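Local coordinates for protein probable mannosyltransferase KTR4 (Saccharomyces cerevisiae, PDB 5A07) that belongs to the glycolipid 2-alpha-mannosyltransferase family of GT-A glycosyltransferases and binds guanosine-5'-diphosphate together with a manganese ion, at residues I120-Q125 with P233-Y238; E183-E188 with G346-R351; W318-I323 with Y379-Y384. All blocks are in the same frame, centred on the assembly; numbering follows the deposited sequence.

Contact 1 of 3, residues I120-Q125 with P233-Y238; sequences ISSIQQ and PNVNFY. With GDP (guanosine-5'-diphosphate), chain F.
Ser122 and Val235 lie 5.3 Å apart at their CA atoms and Gln125 and Phe237 5.7 Å, with the helical segment 120-125 and the extended segment 233-238 running in the same general direction. The hydroxyl of Ser122 makes a direct hydrogen bond across the contact. With chi1 at -58°, Ser122 OG sits beside its own backbone N and receives the nearly straight bond from Val235 N (3.1 Å, 175° at the hydrogen), while it is also bonded to Glu232 O and, weakly, to Asp118 O. The CG2 branch of Val235 rests 3.5 Å from Ser122 OG. A water adds a bridge, donating to Val235 O and bonded to Ser121 OG. Helix 116-131 is the crossover between parallel strands 105-110 and 138-142 of the nucleotide-binding GT-A sheet, and the loop it grips follows Glu232, a manganese ligand, in the region where GT-A proteins typically carry their metal-binding motif. Further along, the Phe237 ring presents CE2, at its edge, to Ser122 O, and Phe237 CD2 lies 4.1 Å from Gln125 CB. At the other end of the segment, Pro233 faces the nucleotide, its CD 3.4 Å from O3' of guanosine-5'-diphosphate.

Contact 2 of 3, residues E183-E188 with G346-R351; sequences ERYDQE and GFYYER
Tyr348 meets Tyr185 chiefly through its backbone: the carbonyl O of Tyr348 lies at the edge of the Tyr185 ring, close to the ring plane, 3.3 Å from CD1. Tyr348 CB is 4.0 Å from Tyr185 CD1, and Tyr185 CE1 in turn lies near the rim of the Tyr348 ring, close to its plane. Both also reach helix 203-214: Tyr348 OH is hydrogen-bonded to Asn207 and the Tyr185 ring packs edge-to-face with His206. Tyr349 follows, with the guanidinium of Arg184 lying flat on its ring. The planes are 4° apart, and Arg184 CZ stands 3.7 Å from the centroid of the Tyr349 ring, almost on the normal, a cation-pi stack. Arg184 CG is anti to the backbone N (chi1 -173°) and the chain continues extended to NE, which lays CD over the same face as a CH-pi contact, 3.6 Å from Tyr349 CE1. The contact joins helix 182-194 to the short helix 346-349, away from the nucleotide, with the Tyr348 side chain about 11 Å from it. Tyr349 OH is hydrogen-bonded to Asp181 N. Tyr349 O touches Glu188 CB at 3.5 Å. Glu188 OE2, in the guanidinium plane, makes a long salt bridge with Arg184 NE, while Glu188 OE1 is salt-bridged to Lys191. At Glu350 the backbone leaves helical geometry, its N still bonded to Gly346 O.

Contact 3 of 3, residues W318-I323 with Y379-Y384; sequences WTNFEI and YHHTPY. With MN (manganese (II) ion), chain G.
Trp318 and His381 share Asn320 as a neighbour: its ND2 lies over one face of the indole and also over the centre of the imidazole, whose plane is only 8° from that of the amide. Trp318, His381 and Tyr384 form an aromatic cluster next to the manganese site, formed where the type I beta turn 318-321 meets the hairpin turn 381-384, which carries a cis peptide before Pro383. On the indole face opposite Asn320, Tyr384 stands edge-on with CD2 3.7 Å from Trp318 CH2. The carbonyl O atoms of His381 and Thr382 meet the indole rim, 3.2 and 3.4 Å from Trp318 CH2. The Tyr379 ring takes Phe321 CB over one face as a CH-pi contact and Asn320 OD1 at its edge. Tyr379 OH donates a short bond of 2.6 Å to Asn320 OD1, while a water donates both to Tyr379 OH and to Asn320 O. In Asn320, chi1 of 54° puts CG between the backbone N and the carbonyl carbon, and chi2 of 65° turns the amide, which lies flat over His381. The imidazole is held in its rotation by the bond from His381 ND1 to Thr382 O, nearly in the ring plane, and His381 NE2 coordinates the manganese ion at 2.4 Å.

Contacts 1 and 3 are neighbours, their centres 11 Å apart, and both reach the small antiparallel sheet in which strand 236-237 lies beside strand 379-381. Asn236 ND2 probably bonds His380 ND1 there, and Val235 packs on Tyr379. Both border the manganese and nucleotide site, since Glu232, just before segment 233-238, and His381 bind the metal. Contact 2 stands apart on the helical periphery, its centre 33 Å from that of contact 1 and 27 Å from that of contact 3. Along the chain contact 1 closes before contact 3 opens, whereas the segments of contact 2 alternate with those of both, so sequence-distant parts of the glycosyltransferase fold are interwoven.

Contact 1 of 3, residues I120-Q125 with P233-Y238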
loop_
_atom_site.group_PDB
_atom_site.type_symbol
_atom_site.label_atom_id
_atom_site.label_comp_id
_atom_site.label_asym_id
_atom_site.label_seq_id
_atom_site.Cartn_x
_atom_site.Cartn_y
_atom_site.Cartn_z
ATOM N N ILE B 120 -13.011 1.989 -15.657
ATOM C CA ILE B 120 -13.024 1.073 -16.781
ATOM C C ILE B 120 -11.629 0.840 -17.402
ATOM O O ILE B 120 -11.242 -0.294 -17.765
ATOM C CB ILE B 120 -14.064 1.548 -17.839
ATOM C CG1 ILE B 120 -15.477 1.160 -17.362
ATOM C CG2 ILE B 120 -13.771 0.875 -19.200
ATOM C CD1 ILE B 120 -16.581 1.746 -18.250
ATOM N N SER B 121 -10.923 1.929 -17.574
ATOM C CA SER B 121 -9.558 1.914 -18.149
ATOM C C SER B 121 -8.641 0.969 -17.293
ATOM O O SER B 121 -7.977 0.032 -17.821
ATOM C CB SER B 121 -9.039 3.350 -18.117
ATOM O OG SER B 121 -7.757 3.340 -18.647
ATOM N N SER B 122 -8.750 1.121 -15.992
ATOM C CA SER B 122 -7.987 0.274 -15.055
ATOM C C SER B 122 -8.396 -1.164 -15.153
ATOM O O SER B 122 -7.535 -2.044 -15.207
ATOM C CB SER B 122 -8.146 0.769 -13.608
ATOM O OG SER B 122 -7.735 2.094 -13.433
ATOM N N ILE B 123 -9.684 -1.430 -15.196
ATOM C CA ILE B 123 -10.197 -2.782 -15.267
ATOM C C ILE B 123 -9.758 -3.471 -16.539
ATOM O O ILE B 123 -9.339 -4.604 -16.535
ATOM C CB ILE B 123 -11.701 -2.758 -15.125
ATOM C CG1 ILE B 123 -12.105 -2.361 -13.702
ATOM C CG2 ILE B 123 -12.244 -4.073 -15.467
ATOM C CD1 ILE B 123 -13.565 -1.893 -13.615
ATOM N N GLN B 124 -9.799 -2.751 -17.655
ATOM C CA GLN B 124 -9.423 -3.358 -18.934
ATOM C C GLN B 124 -7.940 -3.788 -18.947
ATOM O O GLN B 124 -7.570 -4.855 -19.451
ATOM C CB GLN B 124 -9.697 -2.361 -20.085
ATOM C CG GLN B 124 -11.205 -2.270 -20.355
ATOM C CD GLN B 124 -11.547 -1.267 -21.430
ATOM O OE1 GLN B 124 -10.895 -0.259 -21.496
ATOM N NE2 GLN B 124 -12.633 -1.480 -22.151
ATOM N N GLN B 125 -7.113 -2.964 -18.415
ATOM C CA GLN B 125 -5.726 -3.331 -18.261
ATOM C C GLN B 125 -5.462 -4.473 -17.295
ATOM O O GLN B 125 -4.595 -5.363 -17.571
ATOM C CB GLN B 125 -4.953 -2.084 -17.868
ATOM C CG GLN B 125 -4.943 -1.194 -19.108
ATOM C CD GLN B 125 -4.153 -0.031 -18.834
ATOM O OE1 GLN B 125 -4.725 0.980 -18.447
ATOM N NE2 GLN B 125 -2.881 -0.204 -18.767
ATOM N N PRO B 233 -8.896 4.097 -10.011
ATOM C CA PRO B 233 -9.080 4.594 -11.370
ATOM C C PRO B 233 -7.778 5.087 -12.002
ATOM O O PRO B 233 -6.895 5.578 -11.302
ATOM C CB PRO B 233 -10.036 5.785 -11.191
ATOM C CG PRO B 233 -10.724 5.509 -9.929
ATOM C CD PRO B 233 -9.685 4.859 -9.062
ATOM N N ASN B 234 -7.713 5.000 -13.328
ATOM C CA ASN B 234 -6.627 5.653 -14.071
ATOM C C ASN B 234 -5.200 5.076 -13.811
ATOM O O ASN B 234 -4.243 5.807 -13.791
ATOM C CB ASN B 234 -6.618 7.154 -13.778
ATOM C CG ASN B 234 -5.947 7.937 -14.883
ATOM O OD1 ASN B 234 -5.837 7.463 -16.016
ATOM N ND2 ASN B 234 -5.438 9.115 -14.550
ATOM N N VAL B 235 -5.099 3.768 -13.641
ATOM C CA VAL B 235 -3.800 3.140 -13.478
ATOM C C VAL B 235 -3.549 2.279 -14.654
ATOM O O VAL B 235 -4.460 1.982 -15.464
ATOM C CB VAL B 235 -3.708 2.334 -12.155
ATOM C CG1 VAL B 235 -4.042 3.219 -11.018
ATOM C CG2 VAL B 235 -4.640 1.120 -12.157
ATOM N N ASN B 236 -2.312 1.837 -14.753
ATOM C CA ASN B 236 -1.843 1.049 -15.880
ATOM C C ASN B 236 -1.120 -0.178 -15.426
ATOM O O ASN B 236 -0.420 -0.131 -14.410
ATOM C CB ASN B 236 -0.866 1.894 -16.741
ATOM C CG ASN B 236 -1.539 3.154 -17.289
ATOM O OD1 ASN B 236 -2.328 3.082 -18.226
ATOM N ND2 ASN B 236 -1.352 4.248 -16.612
ATOM N N PHE B 237 -1.323 -1.268 -16.151
ATOM C CA PHE B 237 -0.570 -2.476 -15.972
ATOM C C PHE B 237 0.170 -2.755 -17.238
ATOM O O PHE B 237 -0.397 -2.671 -18.358
ATOM C CB PHE B 237 -1.466 -3.643 -15.646
ATOM C CG PHE B 237 -2.153 -3.524 -14.295
ATOM C CD1 PHE B 237 -1.505 -3.886 -13.125
ATOM C CD2 PHE B 237 -3.389 -2.946 -14.199
ATOM C CE1 PHE B 237 -2.100 -3.683 -11.890
ATOM C CE2 PHE B 237 -3.988 -2.767 -12.992
ATOM C CZ PHE B 237 -3.325 -3.091 -11.828
ATOM N N TYR B 238 1.398 -3.215 -17.125
ATOM C CA TYR B 238 2.259 -3.368 -18.323
ATOM C C TYR B 238 2.697 -4.765 -18.630
ATOM O O TYR B 238 3.151 -4.972 -19.777
ATOM C CB TYR B 238 3.539 -2.501 -18.220
ATOM C CG TYR B 238 3.254 -1.042 -18.049
ATOM C CD1 TYR B 238 2.655 -0.280 -19.102
ATOM C CD2 TYR B 238 3.554 -0.378 -16.888
ATOM C CE1 TYR B 238 2.315 1.080 -18.930
ATOM C CE2 TYR B 238 3.246 0.973 -16.741
ATOM C CZ TYR B 238 2.648 1.686 -17.789
ATOM O OH TYR B 238 2.348 2.989 -17.569
HETATM P PB GDP F . -5.041 9.649 -4.426
HETATM O O1B GDP F . -4.797 10.911 -5.162
HETATM O O2B GDP F . -4.649 9.558 -3.067
HETATM O O3B GDP F . -4.745 8.457 -5.255
HETATM O O3A GDP F . -6.643 9.765 -4.190
HETATM P PA GDP F . -7.882 9.265 -5.045
HETATM O O1A GDP F . -8.850 10.326 -5.346
HETATM O O2A GDP F . -7.576 8.391 -6.190
HETATM O "O5'" GDP F . -8.610 8.381 -3.958
HETATM C "C5'" GDP F . -8.303 7.047 -3.533
HETATM C "C4'" GDP F . -9.375 6.037 -3.903
HETATM O "O4'" GDP F . -10.564 6.390 -3.186
HETATM C "C3'" GDP F . -9.732 5.995 -5.380
HETATM O "O3'" GDP F . -10.164 4.653 -5.713
HETATM C "C2'" GDP F . -10.886 7.006 -5.471
HETATM O "O2'" GDP F . -11.782 6.700 -6.531
HETATM C "C1'" GDP F . -11.555 6.762 -4.164
HETATM N N9 GDP F . -12.226 7.955 -3.594
HETATM C C8 GDP F . -11.682 9.132 -3.192
HETATM N N7 GDP F . -12.682 9.941 -2.656
HETATM C C5 GDP F . -13.847 9.227 -2.719
HETATM C C6 GDP F . -15.242 9.492 -2.316
HETATM O O6 GDP F . -15.426 10.634 -1.785
HETATM N N1 GDP F . -16.154 8.541 -2.557
HETATM C C2 GDP F . -15.838 7.346 -3.185
HETATM N N2 GDP F . -16.795 6.450 -3.401
HETATM N N3 GDP F . -14.561 7.055 -3.581
HETATM C C4 GDP F . -13.563 7.919 -3.318
HETATM O O HOH W 1 -6.000 3.794 -16.788
#

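Contact 2 of 3, residues E183-E188 with G346-R351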
loop_
_atom_site.group_PDB
_atom_site.type_symbol
_atom_site.label_atom_id
_atom_site.label_comp_id
_atom_site.label_asym_id
_atom_site.label_seq_id
_atom_site.Cartn_x
_atom_site.Cartn_y
_atom_site.Cartn_z
ATOM N N GLU B 183 -15.233 22.499 14.221
ATOM C CA GLU B 183 -14.583 23.816 14.142
ATOM C C GLU B 183 -13.027 23.725 14.252
ATOM O O GLU B 183 -12.242 24.418 13.535
ATOM C CB GLU B 183 -15.224 24.805 15.138
ATOM C CG GLU B 183 -15.136 26.267 14.691
ATOM C CD GLU B 183 -15.905 27.217 15.608
ATOM O OE1 GLU B 183 -16.529 26.717 16.591
ATOM O OE2 GLU B 183 -15.886 28.453 15.339
ATOM N N ARG B 184 -12.558 22.835 15.098
ATOM C CA ARG B 184 -11.110 22.559 15.122
ATOM C C ARG B 184 -10.585 21.992 13.767
ATOM O O ARG B 184 -9.580 22.469 13.200
ATOM C CB ARG B 184 -10.841 21.601 16.245
ATOM C CG ARG B 184 -9.367 21.387 16.458
ATOM C CD ARG B 184 -9.205 20.509 17.677
ATOM N NE ARG B 184 -7.932 19.802 17.679
ATOM C CZ ARG B 184 -7.657 18.801 18.508
ATOM N NH1 ARG B 184 -8.553 18.376 19.390
ATOM N NH2 ARG B 184 -6.482 18.221 18.455
ATOM N N TYR B 185 -11.350 21.042 13.234
ATOM C CA TYR B 185 -11.087 20.488 11.934
ATOM C C TYR B 185 -10.872 21.635 10.957
ATOM O O TYR B 185 -9.858 21.681 10.230
ATOM C CB TYR B 185 -12.242 19.510 11.551
ATOM C CG TYR B 185 -12.256 19.181 10.084
ATOM C CD1 TYR B 185 -11.319 18.321 9.541
ATOM C CD2 TYR B 185 -13.171 19.766 9.217
ATOM C CE1 TYR B 185 -11.305 18.060 8.180
ATOM C CE2 TYR B 185 -13.154 19.520 7.857
ATOM C CZ TYR B 185 -12.221 18.645 7.349
ATOM O OH TYR B 185 -12.191 18.382 6.013
ATOM N N ASP B 186 -11.798 22.618 10.968
ATOM C CA ASP B 186 -11.752 23.688 9.941
ATOM C C ASP B 186 -10.531 24.549 10.051
ATOM O O ASP B 186 -9.877 24.880 9.052
ATOM C CB ASP B 186 -13.031 24.534 9.923
ATOM C CG ASP B 186 -14.176 23.834 9.182
ATOM O OD1 ASP B 186 -13.949 23.206 8.105
ATOM O OD2 ASP B 186 -15.297 23.885 9.707
ATOM N N GLN B 187 -10.182 24.849 11.286
ATOM C CA GLN B 187 -9.048 25.707 11.574
ATOM C C GLN B 187 -7.757 24.954 11.259
ATOM O O GLN B 187 -6.889 25.481 10.532
ATOM C CB GLN B 187 -9.128 26.121 13.050
ATOM C CG GLN B 187 -7.856 26.707 13.652
ATOM C CD GLN B 187 -7.730 26.382 15.143
ATOM O OE1 GLN B 187 -8.077 25.274 15.610
ATOM N NE2 GLN B 187 -7.242 27.340 15.900
ATOM N N GLU B 188 -7.648 23.703 11.727
ATOM C CA GLU B 188 -6.443 22.897 11.376
ATOM C C GLU B 188 -6.246 22.790 9.865
ATOM O O GLU B 188 -5.120 22.952 9.362
ATOM C CB GLU B 188 -6.498 21.500 11.962
ATOM C CG GLU B 188 -6.588 21.436 13.464
ATOM C CD GLU B 188 -5.362 21.887 14.213
ATOM O OE1 GLU B 188 -4.380 22.358 13.562
ATOM O OE2 GLU B 188 -5.439 21.758 15.472
ATOM N N GLY B 346 -6.599 11.989 14.464
ATOM C CA GLY B 346 -5.690 12.506 13.406
ATOM C C GLY B 346 -6.122 12.284 11.930
ATOM O O GLY B 346 -5.600 12.953 11.052
ATOM N N PHE B 347 -7.079 11.406 11.664
ATOM C CA PHE B 347 -7.660 11.367 10.320
ATOM C C PHE B 347 -8.293 12.711 9.917
ATOM O O PHE B 347 -8.371 13.007 8.738
ATOM C CB PHE B 347 -8.660 10.261 10.153
ATOM C CG PHE B 347 -8.051 8.876 10.152
ATOM C CD1 PHE B 347 -7.144 8.523 9.158
ATOM C CD2 PHE B 347 -8.372 7.957 11.113
ATOM C CE1 PHE B 347 -6.583 7.238 9.154
ATOM C CE2 PHE B 347 -7.813 6.694 11.140
ATOM C CZ PHE B 347 -6.903 6.349 10.142
ATOM N N TYR B 348 -8.667 13.537 10.910
ATOM C CA TYR B 348 -9.346 14.807 10.649
ATOM C C TYR B 348 -8.559 16.032 11.100
ATOM O O TYR B 348 -8.455 17.004 10.349
ATOM C CB TYR B 348 -10.790 14.747 11.260
ATOM C CG TYR B 348 -11.668 13.699 10.595
ATOM C CD1 TYR B 348 -12.239 13.932 9.356
ATOM C CD2 TYR B 348 -11.888 12.488 11.168
ATOM C CE1 TYR B 348 -13.040 12.973 8.749
ATOM C CE2 TYR B 348 -12.698 11.537 10.555
ATOM C CZ TYR B 348 -13.234 11.782 9.344
ATOM O OH TYR B 348 -13.977 10.830 8.742
ATOM N N TYR B 349 -7.948 15.969 12.278
ATOM C CA TYR B 349 -7.114 17.081 12.749
ATOM C C TYR B 349 -5.778 17.179 12.037
ATOM O O TYR B 349 -5.145 18.297 11.982
ATOM C CB TYR B 349 -6.870 16.921 14.238
ATOM C CG TYR B 349 -8.169 16.926 15.070
ATOM C CD1 TYR B 349 -9.205 17.859 14.815
ATOM C CD2 TYR B 349 -8.369 16.003 16.102
ATOM C CE1 TYR B 349 -10.400 17.849 15.569
ATOM C CE2 TYR B 349 -9.532 16.011 16.853
ATOM C CZ TYR B 349 -10.544 16.930 16.585
ATOM O OH TYR B 349 -11.672 16.901 17.338
ATOM N N GLU B 350 -5.339 16.040 11.456
ATOM C CA GLU B 350 -4.231 16.067 10.554
ATOM C C GLU B 350 -4.765 15.469 9.242
ATOM O O GLU B 350 -5.966 15.533 9.003
ATOM C CB GLU B 350 -3.090 15.301 11.213
ATOM C CG GLU B 350 -2.601 16.008 12.492
ATOM C CD GLU B 350 -1.469 15.301 13.257
ATOM O OE1 GLU B 350 -0.727 14.396 12.717
ATOM O OE2 GLU B 350 -1.364 15.612 14.444
ATOM N N ARG B 351 -3.913 14.919 8.374
ATOM C CA ARG B 351 -4.417 14.376 7.103
ATOM C C ARG B 351 -3.800 12.989 6.951
ATOM O O ARG B 351 -3.136 12.675 5.947
ATOM C CB ARG B 351 -4.140 15.319 5.905
ATOM C CG ARG B 351 -5.242 15.183 4.769
ATOM C CD ARG B 351 -4.658 15.105 3.380
ATOM N NE ARG B 351 -3.774 13.933 3.347
ATOM C CZ ARG B 351 -2.866 13.663 2.404
ATOM N NH1 ARG B 351 -2.748 14.436 1.373
ATOM N NH2 ARG B 351 -2.087 12.560 2.498
#

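Contact 3 of 3, residues W318-I323 with Y379-Y384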
loop_
_atom_site.group_PDB
_atom_site.type_symbol
_atom_site.label_atom_id
_atom_site.label_comp_id
_atom_site.label_asym_id
_atom_site.label_seq_id
_atom_site.Cartn_x
_atom_site.Cartn_y
_atom_site.Cartn_z
ATOM N N TRP B 318 2.855 2.138 -1.199
ATOM C CA TRP B 318 1.957 3.063 -1.889
ATOM C C TRP B 318 0.679 2.374 -2.266
ATOM O O TRP B 318 0.563 1.738 -3.343
ATOM C CB TRP B 318 2.651 3.611 -3.114
ATOM C CG TRP B 318 2.088 4.983 -3.538
ATOM C CD1 TRP B 318 1.585 5.946 -2.735
ATOM C CD2 TRP B 318 2.051 5.479 -4.857
ATOM N NE1 TRP B 318 1.234 7.070 -3.511
ATOM C CE2 TRP B 318 1.517 6.786 -4.811
ATOM C CE3 TRP B 318 2.369 4.936 -6.091
ATOM C CZ2 TRP B 318 1.299 7.522 -5.949
ATOM C CZ3 TRP B 318 2.205 5.724 -7.220
ATOM C CH2 TRP B 318 1.698 6.993 -7.127
ATOM N N THR B 319 -0.277 2.517 -1.389
ATOM C CA THR B 319 -1.445 1.632 -1.335
ATOM C C THR B 319 -2.467 1.756 -2.480
ATOM O O THR B 319 -3.418 1.001 -2.509
ATOM C CB THR B 319 -2.230 1.839 -0.008
ATOM O OG1 THR B 319 -2.557 3.219 0.108
ATOM C CG2 THR B 319 -1.342 1.365 1.191
ATOM N N ASN B 320 -2.309 2.679 -3.438
ATOM C CA ASN B 320 -3.238 2.643 -4.558
ATOM C C ASN B 320 -3.285 1.287 -5.234
ATOM O O ASN B 320 -4.269 0.927 -5.852
ATOM C CB ASN B 320 -3.040 3.806 -5.522
ATOM C CG ASN B 320 -1.616 3.953 -6.043
ATOM O OD1 ASN B 320 -1.114 3.096 -6.737
ATOM N ND2 ASN B 320 -1.018 5.073 -5.768
ATOM N N PHE B 321 -2.170 0.573 -5.202
ATOM C CA PHE B 321 -2.116 -0.876 -5.483
ATOM C C PHE B 321 -1.794 -1.579 -4.182
ATOM O O PHE B 321 -0.887 -1.167 -3.482
ATOM C CB PHE B 321 -0.967 -1.177 -6.458
ATOM C CG PHE B 321 -0.629 -2.673 -6.583
ATOM C CD1 PHE B 321 0.164 -3.302 -5.634
ATOM C CD2 PHE B 321 -1.144 -3.418 -7.570
ATOM C CE1 PHE B 321 0.480 -4.658 -5.736
ATOM C CE2 PHE B 321 -0.871 -4.751 -7.675
ATOM C CZ PHE B 321 -0.068 -5.388 -6.763
ATOM N N GLU B 322 -2.560 -2.584 -3.798
ATOM C CA GLU B 322 -2.111 -3.443 -2.694
ATOM C C GLU B 322 -2.832 -4.800 -2.837
ATOM O O GLU B 322 -3.985 -4.851 -3.317
ATOM C CB GLU B 322 -2.284 -2.787 -1.335
ATOM C CG GLU B 322 -3.702 -2.354 -1.022
ATOM C CD GLU B 322 -3.888 -1.658 0.314
ATOM O OE1 GLU B 322 -3.016 -1.661 1.241
ATOM O OE2 GLU B 322 -4.986 -1.112 0.469
ATOM N N ILE B 323 -2.129 -5.901 -2.527
ATOM C CA ILE B 323 -2.749 -7.238 -2.410
ATOM C C ILE B 323 -2.705 -7.469 -0.886
ATOM O O ILE B 323 -1.628 -7.416 -0.290
ATOM C CB ILE B 323 -1.919 -8.305 -3.058
ATOM C CG1 ILE B 323 -1.515 -7.999 -4.502
ATOM C CG2 ILE B 323 -2.664 -9.604 -3.042
ATOM C CD1 ILE B 323 -2.627 -7.758 -5.389
ATOM N N TYR B 379 3.482 -1.516 -13.311
ATOM C CA TYR B 379 2.333 -0.759 -12.815
ATOM C C TYR B 379 2.606 0.715 -12.753
ATOM O O TYR B 379 3.753 1.172 -12.398
ATOM C CB TYR B 379 2.025 -1.157 -11.368
ATOM C CG TYR B 379 0.945 -0.321 -10.724
ATOM C CD1 TYR B 379 -0.371 -0.679 -10.885
ATOM C CD2 TYR B 379 1.252 0.663 -9.797
ATOM C CE1 TYR B 379 -1.394 0.020 -10.220
ATOM C CE2 TYR B 379 0.287 1.392 -9.136
ATOM C CZ TYR B 379 -1.079 1.072 -9.388
ATOM O OH TYR B 379 -2.090 1.703 -8.711
ATOM N N HIS B 380 1.609 1.520 -13.108
ATOM C CA HIS B 380 1.729 2.999 -12.964
ATOM C C HIS B 380 0.504 3.609 -12.393
ATOM O O HIS B 380 -0.604 3.266 -12.815
ATOM C CB HIS B 380 2.048 3.595 -14.320
ATOM C CG HIS B 380 1.813 5.063 -14.440
ATOM N ND1 HIS B 380 0.709 5.587 -15.078
ATOM C CD2 HIS B 380 2.548 6.121 -14.046
ATOM C CE1 HIS B 380 0.797 6.917 -15.104
ATOM N NE2 HIS B 380 1.905 7.262 -14.472
ATOM N N HIS B 381 0.714 4.554 -11.474
ATOM C CA HIS B 381 -0.291 5.484 -11.017
ATOM C C HIS B 381 0.475 6.774 -10.953
ATOM O O HIS B 381 1.572 6.865 -10.343
ATOM C CB HIS B 381 -0.785 5.095 -9.621
ATOM C CG HIS B 381 -1.786 6.036 -8.986
ATOM N ND1 HIS B 381 -1.521 7.342 -8.673
ATOM C CD2 HIS B 381 -3.071 5.828 -8.607
ATOM C CE1 HIS B 381 -2.571 7.883 -8.074
ATOM N NE2 HIS B 381 -3.519 6.977 -8.037
ATOM N N THR B 382 -0.060 7.813 -11.532
ATOM C CA THR B 382 0.717 9.071 -11.568
ATOM C C THR B 382 1.250 9.493 -10.177
ATOM O O THR B 382 0.525 9.404 -9.237
ATOM C CB THR B 382 -0.118 10.295 -12.181
ATOM O OG1 THR B 382 0.759 11.436 -12.177
ATOM C CG2 THR B 382 -1.338 10.675 -11.358
ATOM N N PRO B 383 2.508 9.910 -10.053
ATOM C CA PRO B 383 3.559 10.081 -11.063
ATOM C C PRO B 383 4.626 8.967 -11.099
ATOM O O PRO B 383 5.706 9.179 -11.666
ATOM C CB PRO B 383 4.270 11.326 -10.569
ATOM C CG PRO B 383 4.220 11.227 -9.084
ATOM C CD PRO B 383 2.911 10.531 -8.768
ATOM N N TYR B 384 4.329 7.777 -10.595
ATOM C CA TYR B 384 5.391 6.768 -10.406
ATOM C C TYR B 384 5.069 5.481 -11.091
ATOM O O TYR B 384 3.892 5.067 -11.215
ATOM C CB TYR B 384 5.600 6.547 -8.908
ATOM C CG TYR B 384 6.008 7.777 -8.096
ATOM C CD1 TYR B 384 7.176 8.438 -8.345
ATOM C CD2 TYR B 384 5.203 8.265 -7.094
ATOM C CE1 TYR B 384 7.495 9.573 -7.660
ATOM C CE2 TYR B 384 5.533 9.367 -6.332
ATOM C CZ TYR B 384 6.695 10.002 -6.618
ATOM O OH TYR B 384 7.050 11.099 -5.952
HETATM MN MN MN G . -5.642 7.520 -7.011
HETATM O O HOH W 2 -4.586 0.410 -8.428
HETATM O O HOH W 3 -5.397 9.590 -8.141
HETATM O O HOH W 4 -6.835 6.935 -9.001
#